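Local coordinates for MGS-M4 (Unidentified, PDB 4Q3M), which probably reduces carbonyl groups or oxidises alcohols with a nicotinamide cofactor, as an aldo-keto reductase with a TIM-barrel fold whose substrate is unknown, at residues I42-A45 / M46-N50; F241-F244 / D245-L248; F138-H141 / H142-L146; K32-E36 / G37-H41. All coordinates share one frame; numbering follows the deposited sequence.

Interaction 1: residues I42-A45 / M46-N50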
loop_
_atom_site.group_PDB
_atom_site.type_symbol
_atom_site.label_atom_id
_atom_site.label_comp_id
_atom_site.label_asym_id
_atom_site.label_seq_id
_atom_site.Cartn_x
_atom_site.Cartn_y
_atom_site.Cartn_z
ATOM N N ILE A 42 -1.536 -17.667 -20.653
ATOM C CA ILE A 42 -1.098 -18.354 -19.443
ATOM C C ILE A 42 -0.114 -17.488 -18.662
ATOM O O ILE A 42 0.844 -16.960 -19.228
ATOM C CB ILE A 42 -0.440 -19.710 -19.767
ATOM C CG1 ILE A 42 -1.349 -20.548 -20.669
ATOM C CG2 ILE A 42 -0.116 -20.464 -18.487
ATOM C CD1 ILE A 42 -2.627 -21.001 -20.000
ATOM N N ASP A 43 -0.354 -17.345 -17.363
ATOM C CA ASP A 43 0.484 -16.502 -16.518
ATOM C C ASP A 43 1.219 -17.322 -15.460
ATOM O O ASP A 43 0.595 -17.933 -14.592
ATOM C CB ASP A 43 -0.363 -15.418 -15.846
ATOM C CG ASP A 43 0.467 -14.468 -15.002
ATOM O OD1 ASP A 43 0.917 -13.435 -15.540
ATOM O OD2 ASP A 43 0.663 -14.752 -13.802
ATOM N N THR A 44 2.547 -17.329 -15.534
ATOM C CA THR A 44 3.360 -18.073 -14.578
ATOM C C THR A 44 4.517 -17.229 -14.047
ATOM O O THR A 44 4.600 -16.032 -14.324
ATOM C CB THR A 44 3.919 -19.370 -15.202
ATOM O OG1 THR A 44 4.644 -20.108 -14.211
ATOM C CG2 THR A 44 4.839 -19.054 -16.373
ATOM N N ALA A 45 5.397 -17.862 -13.276
ATOM C CA ALA A 45 6.568 -17.199 -12.707
ATOM C C ALA A 45 7.564 -18.236 -12.200
ATOM O O ALA A 45 7.202 -19.389 -11.967
ATOM C CB ALA A 45 6.162 -16.257 -11.583
ATOM N N MET A 46 8.815 -17.824 -12.024
ATOM C CA MET A 46 9.846 -18.760 -11.588
ATOM C C MET A 46 9.629 -19.180 -10.135
ATOM O O MET A 46 9.984 -20.296 -9.758
ATOM C CB MET A 46 11.247 -18.161 -11.778
ATOM C CG MET A 46 11.796 -17.352 -10.607
ATOM S SD MET A 46 12.595 -18.326 -9.310
ATOM C CE MET A 46 13.440 -19.571 -10.282
ATOM N N ILE A 47 9.028 -18.306 -9.335
ATOM C CA ILE A 47 8.807 -18.597 -7.924
ATOM C C ILE A 47 7.690 -19.623 -7.738
ATOM O O ILE A 47 7.610 -20.287 -6.703
ATOM C CB ILE A 47 8.478 -17.311 -7.128
ATOM C CG1 ILE A 47 8.732 -17.521 -5.633
ATOM C CG2 ILE A 47 7.053 -16.847 -7.398
ATOM C CD1 ILE A 47 10.160 -17.899 -5.306
ATOM N N TYR A 48 6.838 -19.761 -8.750
ATOM C CA TYR A 48 5.753 -20.735 -8.704
ATOM C C TYR A 48 6.301 -22.147 -8.869
ATOM O O TYR A 48 5.715 -23.112 -8.382
ATOM C CB TYR A 48 4.711 -20.445 -9.787
ATOM C CG TYR A 48 4.060 -19.085 -9.680
ATOM C CD1 TYR A 48 4.008 -18.409 -8.466
ATOM C CD2 TYR A 48 3.497 -18.476 -10.792
ATOM C CE1 TYR A 48 3.415 -17.165 -8.366
ATOM C CE2 TYR A 48 2.900 -17.231 -10.701
ATOM C CZ TYR A 48 2.862 -16.581 -9.487
ATOM O OH TYR A 48 2.269 -15.342 -9.394
ATOM N N GLY A 49 7.430 -22.257 -9.562
ATOM C CA GLY A 49 8.068 -23.540 -9.786
ATOM C C GLY A 49 7.224 -24.484 -10.620
ATOM O O GLY A 49 7.265 -25.698 -10.427
ATOM N N ASN A 50 6.452 -23.925 -11.548
ATOM C CA ASN A 50 5.619 -24.738 -12.427
ATOM C C ASN A 50 5.881 -24.455 -13.903
ATOM O O ASN A 50 5.130 -24.904 -14.767
ATOM C CB ASN A 50 4.134 -24.530 -12.106
ATOM C CG ASN A 50 3.701 -23.074 -12.210
ATOM O OD1 ASN A 50 4.324 -22.265 -12.899
ATOM N ND2 ASN A 50 2.615 -22.737 -11.523
#

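Interaction 2: residues F241-F244 / D245-L248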
loop_
_atom_site.group_PDB
_atom_site.type_symbol
_atom_site.label_atom_id
_atom_site.label_comp_id
_atom_site.label_asym_id
_atom_site.label_seq_id
_atom_site.Cartn_x
_atom_site.Cartn_y
_atom_site.Cartn_z
ATOM N N PHE A 241 -14.019 -18.250 -17.561
ATOM C CA PHE A 241 -13.815 -17.880 -18.955
ATOM C C PHE A 241 -15.124 -17.471 -19.621
ATOM O O PHE A 241 -15.131 -16.650 -20.537
ATOM C CB PHE A 241 -13.176 -19.033 -19.728
ATOM C CG PHE A 241 -12.733 -18.659 -21.113
ATOM C CD1 PHE A 241 -11.587 -17.905 -21.307
ATOM C CD2 PHE A 241 -13.460 -19.062 -22.221
ATOM C CE1 PHE A 241 -11.177 -17.558 -22.580
ATOM C CE2 PHE A 241 -13.053 -18.720 -23.496
ATOM C CZ PHE A 241 -11.909 -17.966 -23.676
ATOM N N ASP A 242 -16.230 -18.052 -19.164
ATOM C CA ASP A 242 -17.543 -17.702 -19.694
ATOM C C ASP A 242 -17.917 -16.293 -19.249
ATOM O O ASP A 242 -18.734 -16.109 -18.347
ATOM C CB ASP A 242 -18.601 -18.708 -19.240
ATOM C CG ASP A 242 -19.923 -18.527 -19.960
ATOM O OD1 ASP A 242 -19.920 -17.961 -21.074
ATOM O OD2 ASP A 242 -20.963 -18.951 -19.414
ATOM N N VAL A 243 -17.312 -15.302 -19.896
ATOM C CA VAL A 243 -17.431 -13.920 -19.459
ATOM C C VAL A 243 -17.543 -12.987 -20.671
ATOM O O VAL A 243 -17.456 -11.764 -20.549
ATOM C CB VAL A 243 -16.224 -13.531 -18.566
ATOM C CG1 VAL A 243 -14.980 -13.278 -19.407
ATOM C CG2 VAL A 243 -16.550 -12.335 -17.688
ATOM N N PHE A 244 -17.761 -13.577 -21.842
ATOM C CA PHE A 244 -17.858 -12.806 -23.076
ATOM C C PHE A 244 -19.213 -12.977 -23.756
ATOM O O PHE A 244 -19.336 -12.789 -24.966
ATOM C CB PHE A 244 -16.741 -13.206 -24.041
ATOM C CG PHE A 244 -15.367 -13.124 -23.442
ATOM C CD1 PHE A 244 -14.731 -11.902 -23.303
ATOM C CD2 PHE A 244 -14.714 -14.268 -23.018
ATOM C CE1 PHE A 244 -13.467 -11.823 -22.752
ATOM C CE2 PHE A 244 -13.450 -14.196 -22.467
ATOM C CZ PHE A 244 -12.826 -12.971 -22.333
ATOM N N ASP A 245 -20.228 -13.333 -22.976
ATOM C CA ASP A 245 -21.572 -13.509 -23.514
ATOM C C ASP A 245 -22.559 -12.550 -22.858
ATOM O O ASP A 245 -23.771 -12.677 -23.033
ATOM C CB ASP A 245 -22.038 -14.955 -23.334
ATOM C CG ASP A 245 -22.064 -15.383 -21.882
ATOM O OD1 ASP A 245 -21.334 -14.779 -21.068
ATOM O OD2 ASP A 245 -22.814 -16.328 -21.553
ATOM N N PHE A 246 -22.034 -11.591 -22.101
ATOM C CA PHE A 246 -22.870 -10.584 -21.459
ATOM C C PHE A 246 -22.078 -9.311 -21.178
ATOM O O PHE A 246 -20.863 -9.266 -21.377
ATOM C CB PHE A 246 -23.474 -11.131 -20.163
ATOM C CG PHE A 246 -22.543 -11.077 -18.985
ATOM C CD1 PHE A 246 -22.787 -10.208 -17.934
ATOM C CD2 PHE A 246 -21.426 -11.894 -18.926
ATOM C CE1 PHE A 246 -21.935 -10.156 -16.846
ATOM C CE2 PHE A 246 -20.571 -11.847 -17.842
ATOM C CZ PHE A 246 -20.828 -10.977 -16.800
ATOM N N THR A 247 -22.776 -8.281 -20.711
ATOM C CA THR A 247 -22.159 -6.985 -20.458
ATOM C C THR A 247 -22.662 -6.376 -19.153
ATOM O O THR A 247 -23.664 -6.823 -18.595
ATOM C CB THR A 247 -22.435 -6.002 -21.612
ATOM O OG1 THR A 247 -21.857 -4.727 -21.306
ATOM C CG2 THR A 247 -23.932 -5.835 -21.823
ATOM N N LEU A 248 -21.960 -5.356 -18.671
ATOM C CA LEU A 248 -22.362 -4.650 -17.461
ATOM C C LEU A 248 -22.703 -3.198 -17.780
ATOM O O LEU A 248 -21.879 -2.470 -18.336
ATOM C CB LEU A 248 -21.257 -4.716 -16.404
ATOM C CG LEU A 248 -20.901 -6.110 -15.883
ATOM C CD1 LEU A 248 -19.728 -6.040 -14.920
ATOM C CD2 LEU A 248 -22.107 -6.756 -15.217
#

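Interaction 3: residues F138-H141 / H142-L146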
loop_
_atom_site.group_PDB
_atom_site.type_symbol
_atom_site.label_atom_id
_atom_site.label_comp_id
_atom_site.label_asym_id
_atom_site.label_seq_id
_atom_site.Cartn_x
_atom_site.Cartn_y
_atom_site.Cartn_z
ATOM N N PHE A 138 4.479 -2.714 -8.931
ATOM C CA PHE A 138 5.114 -1.406 -8.969
ATOM C C PHE A 138 4.089 -0.313 -8.695
ATOM O O PHE A 138 3.034 -0.269 -9.328
ATOM C CB PHE A 138 5.791 -1.166 -10.322
ATOM C CG PHE A 138 7.211 -1.656 -10.388
ATOM C CD1 PHE A 138 7.571 -2.870 -9.827
ATOM C CD2 PHE A 138 8.186 -0.902 -11.022
ATOM C CE1 PHE A 138 8.877 -3.321 -9.890
ATOM C CE2 PHE A 138 9.494 -1.347 -11.090
ATOM C CZ PHE A 138 9.840 -2.558 -10.523
ATOM N N ASN A 139 4.397 0.563 -7.744
ATOM C CA ASN A 139 3.530 1.696 -7.458
ATOM C C ASN A 139 3.873 2.862 -8.378
ATOM O O ASN A 139 4.713 2.727 -9.267
ATOM C CB ASN A 139 3.641 2.113 -5.991
ATOM C CG ASN A 139 2.346 2.695 -5.452
ATOM O OD1 ASN A 139 1.470 3.103 -6.216
ATOM N ND2 ASN A 139 2.219 2.738 -4.130
ATOM N N VAL A 140 3.227 4.003 -8.158
ATOM C CA VAL A 140 3.367 5.151 -9.050
ATOM C C VAL A 140 4.803 5.667 -9.143
ATOM O O VAL A 140 5.332 5.832 -10.242
ATOM C CB VAL A 140 2.447 6.310 -8.615
ATOM C CG1 VAL A 140 2.782 7.578 -9.387
ATOM C CG2 VAL A 140 0.986 5.928 -8.812
ATOM N N HIS A 141 5.438 5.910 -7.999
ATOM C CA HIS A 141 6.787 6.471 -8.002
ATOM C C HIS A 141 7.814 5.484 -8.551
ATOM O O HIS A 141 8.870 5.887 -9.040
ATOM C CB HIS A 141 7.191 6.936 -6.597
ATOM C CG HIS A 141 7.096 5.874 -5.547
ATOM N ND1 HIS A 141 5.896 5.460 -5.013
ATOM C CD2 HIS A 141 8.056 5.156 -4.918
ATOM C CE1 HIS A 141 6.119 4.524 -4.106
ATOM N NE2 HIS A 141 7.422 4.322 -4.029
ATOM N N HIS A 142 7.500 4.195 -8.479
ATOM C CA HIS A 142 8.342 3.178 -9.099
ATOM C C HIS A 142 8.236 3.273 -10.616
ATOM O O HIS A 142 9.232 3.152 -11.330
ATOM C CB HIS A 142 7.947 1.778 -8.628
ATOM C CG HIS A 142 7.990 1.605 -7.143
ATOM N ND1 HIS A 142 7.133 0.766 -6.466
ATOM C CD2 HIS A 142 8.790 2.164 -6.203
ATOM C CE1 HIS A 142 7.400 0.816 -5.173
ATOM N NE2 HIS A 142 8.401 1.656 -4.987
ATOM N N LEU A 143 7.019 3.495 -11.099
ATOM C CA LEU A 143 6.772 3.622 -12.530
ATOM C C LEU A 143 7.383 4.906 -13.084
ATOM O O LEU A 143 7.926 4.910 -14.188
ATOM C CB LEU A 143 5.271 3.583 -12.820
ATOM C CG LEU A 143 4.554 2.274 -12.479
ATOM C CD1 LEU A 143 3.056 2.394 -12.729
ATOM C CD2 LEU A 143 5.142 1.121 -13.275
ATOM N N MET A 144 7.296 5.987 -12.312
ATOM C CA MET A 144 7.860 7.273 -12.716
ATOM C C MET A 144 9.355 7.156 -12.993
ATOM O O MET A 144 9.879 7.794 -13.907
ATOM C CB MET A 144 7.612 8.342 -11.647
ATOM C CG MET A 144 6.146 8.677 -11.421
ATOM S SD MET A 144 5.875 10.239 -10.559
ATOM C CE MET A 144 6.643 9.904 -8.980
ATOM N N TYR A 145 10.034 6.333 -12.201
ATOM C CA TYR A 145 11.466 6.123 -12.362
ATOM C C TYR A 145 11.772 5.382 -13.659
ATOM O O TYR A 145 12.726 5.716 -14.362
ATOM C CB TYR A 145 12.031 5.353 -11.166
ATOM C CG TYR A 145 13.533 5.189 -11.198
ATOM C CD1 TYR A 145 14.371 6.205 -10.756
ATOM C CD2 TYR A 145 14.114 4.018 -11.668
ATOM C CE1 TYR A 145 15.745 6.061 -10.783
ATOM C CE2 TYR A 145 15.487 3.865 -11.698
ATOM C CZ TYR A 145 16.297 4.888 -11.254
ATOM O OH TYR A 145 17.665 4.737 -11.283
ATOM N N LEU A 146 11.026 4.343 -13.923
ATOM C CA LEU A 146 11.137 3.616 -15.150
ATOM C C LEU A 146 10.743 4.423 -16.416
ATOM O O LEU A 146 11.407 4.338 -17.414
ATOM C CB LEU A 146 10.340 2.331 -15.009
ATOM C CG LEU A 146 11.054 1.000 -15.103
ATOM C CD1 LEU A 146 12.353 0.996 -14.340
ATOM C CD2 LEU A 146 10.168 -0.080 -14.576
#

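Interaction 4: residues K32-E36 / G37-H41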
loop_
_atom_site.group_PDB
_atom_site.type_symbol
_atom_site.label_atom_id
_atom_site.label_comp_id
_atom_site.label_asym_id
_atom_site.label_seq_id
_atom_site.Cartn_x
_atom_site.Cartn_y
_atom_site.Cartn_z
ATOM N N LYS A 32 -3.996 -27.086 -19.515
ATOM C CA LYS A 32 -4.670 -27.704 -20.652
ATOM C C LYS A 32 -6.187 -27.625 -20.520
ATOM O O LYS A 32 -6.889 -27.393 -21.504
ATOM C CB LYS A 32 -4.238 -29.159 -20.812
ATOM C CG LYS A 32 -4.856 -29.842 -22.019
ATOM C CD LYS A 32 -3.789 -30.324 -22.979
ATOM C CE LYS A 32 -2.828 -31.270 -22.287
ATOM N NZ LYS A 32 -1.856 -31.853 -23.244
ATOM N N ALA A 33 -6.690 -27.821 -19.303
ATOM C CA ALA A 33 -8.120 -27.694 -19.039
ATOM C C ALA A 33 -8.592 -26.286 -19.385
ATOM O O ALA A 33 -9.752 -26.075 -19.737
ATOM C CB ALA A 33 -8.428 -28.018 -17.586
ATOM N N ALA A 34 -7.674 -25.330 -19.284
ATOM C CA ALA A 34 -7.945 -23.953 -19.666
ATOM C C ALA A 34 -7.784 -23.765 -21.172
ATOM O O ALA A 34 -8.635 -23.160 -21.824
ATOM C CB ALA A 34 -7.026 -23.006 -18.913
ATOM N N LEU A 35 -6.689 -24.288 -21.718
ATOM C CA LEU A 35 -6.406 -24.171 -23.146
ATOM C C LEU A 35 -7.510 -24.800 -23.992
ATOM O O LEU A 35 -7.883 -24.265 -25.036
ATOM C CB LEU A 35 -5.057 -24.815 -23.480
ATOM C CG LEU A 35 -3.807 -24.010 -23.119
ATOM C CD1 LEU A 35 -2.549 -24.825 -23.377
ATOM C CD2 LEU A 35 -3.765 -22.703 -23.895
ATOM N N GLU A 36 -8.029 -25.936 -23.536
ATOM C CA GLU A 36 -9.142 -26.592 -24.214
ATOM C C GLU A 36 -10.417 -25.769 -24.071
ATOM O O GLU A 36 -11.272 -25.772 -24.957
ATOM C CB GLU A 36 -9.361 -28.001 -23.658
ATOM C CG GLU A 36 -8.225 -28.971 -23.936
ATOM C CD GLU A 36 -8.432 -30.313 -23.264
ATOM O OE1 GLU A 36 -7.599 -31.220 -23.474
ATOM O OE2 GLU A 36 -9.428 -30.463 -22.525
ATOM N N GLY A 37 -10.534 -25.065 -22.951
ATOM C CA GLY A 37 -11.707 -24.258 -22.670
ATOM C C GLY A 37 -11.789 -22.997 -23.509
ATOM O O GLY A 37 -12.861 -22.411 -23.657
ATOM N N GLY A 38 -10.654 -22.576 -24.057
ATOM C CA GLY A 38 -10.617 -21.401 -24.910
ATOM C C GLY A 38 -9.559 -20.390 -24.517
ATOM O O GLY A 38 -9.370 -19.385 -25.205
ATOM N N TYR A 39 -8.870 -20.647 -23.409
ATOM C CA TYR A 39 -7.798 -19.770 -22.953
ATOM C C TYR A 39 -6.658 -19.720 -23.963
ATOM O O TYR A 39 -6.261 -20.746 -24.512
ATOM C CB TYR A 39 -7.258 -20.227 -21.596
ATOM C CG TYR A 39 -8.151 -19.917 -20.414
ATOM C CD1 TYR A 39 -9.295 -20.661 -20.166
ATOM C CD2 TYR A 39 -7.837 -18.888 -19.534
ATOM C CE1 TYR A 39 -10.105 -20.390 -19.082
ATOM C CE2 TYR A 39 -8.643 -18.606 -18.447
ATOM C CZ TYR A 39 -9.777 -19.359 -18.227
ATOM O OH TYR A 39 -10.585 -19.085 -17.148
ATOM N N ARG A 40 -6.140 -18.522 -24.205
ATOM C CA ARG A 40 -4.971 -18.348 -25.059
ATOM C C ARG A 40 -3.928 -17.499 -24.341
ATOM O O ARG A 40 -3.057 -16.896 -24.967
ATOM C CB ARG A 40 -5.360 -17.709 -26.394
ATOM C CG ARG A 40 -6.193 -18.612 -27.292
ATOM C CD ARG A 40 -5.463 -19.912 -27.595
ATOM N NE ARG A 40 -6.213 -20.769 -28.509
ATOM C CZ ARG A 40 -7.100 -21.679 -28.123
ATOM N NH1 ARG A 40 -7.354 -21.856 -26.833
ATOM N NH2 ARG A 40 -7.735 -22.415 -29.025
ATOM N N HIS A 41 -4.028 -17.466 -23.016
ATOM C CA HIS A 41 -3.132 -16.672 -22.187
ATOM C C HIS A 41 -2.819 -17.411 -20.888
ATOM O O HIS A 41 -3.720 -17.747 -20.123
ATOM C CB HIS A 41 -3.754 -15.303 -21.896
ATOM C CG HIS A 41 -2.925 -14.430 -21.004
ATOM N ND1 HIS A 41 -3.449 -13.343 -20.339
ATOM C CD2 HIS A 41 -1.612 -14.477 -20.675
ATOM C CE1 HIS A 41 -2.497 -12.760 -19.633
ATOM N NE2 HIS A 41 -1.373 -13.428 -19.819
#

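Interaction 1: residues I42-A45 / M46-N50
Y48 folds back over A45, and N50 reaches back to T44. The Y48 ring lies with one face on A45 CB. That methyl sits 21° off the ring normal, 3.7 Å from the ring centroid, displaced toward the rim, in a CH-pi contact. Its closest ring atom is Y48 CE2, at 3.5 Å from A45 CB. Y48 CG stands beside the backbone N, anti to the carbonyl carbon (chi1 -60°), and this turns the ring back along the chain toward A45. The main chain supports the fold-back: Y48 N bonds to A45 O at 3.3 Å.

T44 and N50 run past each other in opposite directions. T44 OG1 donates to N50 OD1 at 2.5 Å and lies in the plane of the amide carbonyl. T44 OG1 is anti to its own backbone N (chi1 -177°), which presents the hydroxyl to N50. The bond ties the residue just after strand 41-43 to the N-cap position of helix 51-59.

Next to this turn, D43 OD2 forms a salt bridge with K73, and the Y48 side chain also touches K73. D43, Y48 and K73 match the Asp, Tyr and Lys positions of the aldo-keto reductase catalytic tetrad. The turn is therefore probably part of the active site at the C-terminal end of the TIM-barrel strands.

Interaction 2: residues F241-F244 / D245-L248
D242 and D245 bring two carboxylates together across this short connection. D242 OD1 lies 3.4 Å from D245 OD2, and no hydrogen bond joins them. The side chains cross at about a right angle, with the carboxylate planes turned 42° apart. Such a pair of like charges would repel on its own. K210 probably offsets this: its NZ forms a salt bridge with D245 OD1 and a long, weak ion pair with D242 OD2. K210 is bound mainly to D245. D245 is exposed, so solvent should also screen the pair.

The backbone turns sharply at D242, the centre of an inverse gamma turn. The turn is closed by a weak bond of 2.6 Å from V243 N to F241 O. It directs the chain out of helix 234-241 into the irregular segment that leads to helix 250-257, on the periphery of the aldo-keto reductase barrel.

The apolar contacts join V243 to F244 and F246. V243 CG2 meets F246 CE2 at 4.1 Å, approaching the ring obliquely. V243 CG2 is anti to the backbone N, while V243 CG1 takes the position between N and the carbonyl carbon (chi1 77°). The two methyls therefore serve different rings. V243 CG1 lies over the centre of the F244 ring, 3.5 Å above its plane. The F246 ring also packs on I215 and R218 of helix 212-222, and it meets the ring of H208.

Interaction 3: residues F138-H141 / H142-L146
H142 has F138 at the edge of its ring and H141 over one face. The H142 edge turns toward the face of F138, with centroids 5.7 Å apart and planes at 72°. H142 CB also approaches the F138 ring obliquely, with F138 CD2 3.6 Å from H142 CB. F138 CE2 reaches L146 CD2 at 3.8 Å, one turn further along the helix.

H141 and H142 lie side by side and point the same way. Their rings are oblique to each other, with H141 CE1 over one face of H142. H141 CG stands between its backbone N and carbonyl carbon (chi1 56°), which swings the imidazole back beside its neighbour. The two NE2 atoms are close but not bonded to each other. Both turn to D270: H142 NE2 bonds to D270 OD1, and H141 NE2 bonds weakly to D270 OD2.

H142 ND1 accepts the backbone N-H of N139 at 3.0 Å, with an angle of 161° at the hydrogen, though the donor is tilted from the ring plane. The N3 side chain thus caps the backbone N-H of the N-cap residue; N139 OD1 instead accepts V140 N. The helix belongs to the beta-alpha-beta unit of strands 133-136 and 156-160 in the TIM barrel. Helical bonding continues with M144 N to V140 O at 2.9 Å; the next bond, Y145 N to H141 O, is weak. The M144 methyl, CE, curls back to H141 CA at 3.6 Å. N139, V140, H141 and M144 also pack against the second subunit.

Interaction 4: residues K32-E36 / G37-H41
Y39 CG lies anti to its own carbonyl carbon, beside the backbone N (chi1 -75°), and this turns the ring over A34. G38 has a positive phi of 129°, which reverses the chain after helix 26-37 and brings Y39 back to the last turn. This backbone reversal is a Schellman motif, with G38 as its C-prime residue. It ends the helix before strand 41-43, the second parallel strand of the TIM barrel.

Two bonds define the motif. Y39 N donates to A34 O at 3.0 Å. G38 N donates weakly to L35 O at 3.4 Å. G38 N also bonds weakly to A34 O, so that carbonyl receives N-H groups from two successive residues.

The side chains close over this turn. A34 CB lies over one face of the Y39 ring in a CH-pi contact, 3.9 Å from the centroid and 30° off the normal. Its nearest ring atom is Y39 CD1, 3.5 Å from A34 CB. The far end of Y39 is held by helix 234-241, where its OH bonds to I237 O.

R40 points away at its base, but its chain bends and carries the guanidinium back to the helix end. R40 NH1 reaches L35 O at 3.1 Å in a weak bond. The same nitrogen donates to Y39 O at 2.8 Å, and that oxygen lies in the guanidinium plane.

Interaction 4 ends helix 26-37 and runs straight into interaction 1 through strand 41-43. Their centres are about 16 Å apart. The strand carries the chain from the helix end at the N-terminal end of the barrel strands to the probable active-site turn at their C-terminal end. Interaction 4 also touches interaction 2: F241 packs on the helix-ending turn, with F241 CB 3.4 Å from Y39 CE1 and F241 CZ 3.3 Å from G38 O. Interaction 3 stands apart at the subunit interface. Its centre is about 24 Å from that of interaction 1 and about 33 Å from those of interactions 2 and 4, both across the chain's centre from it.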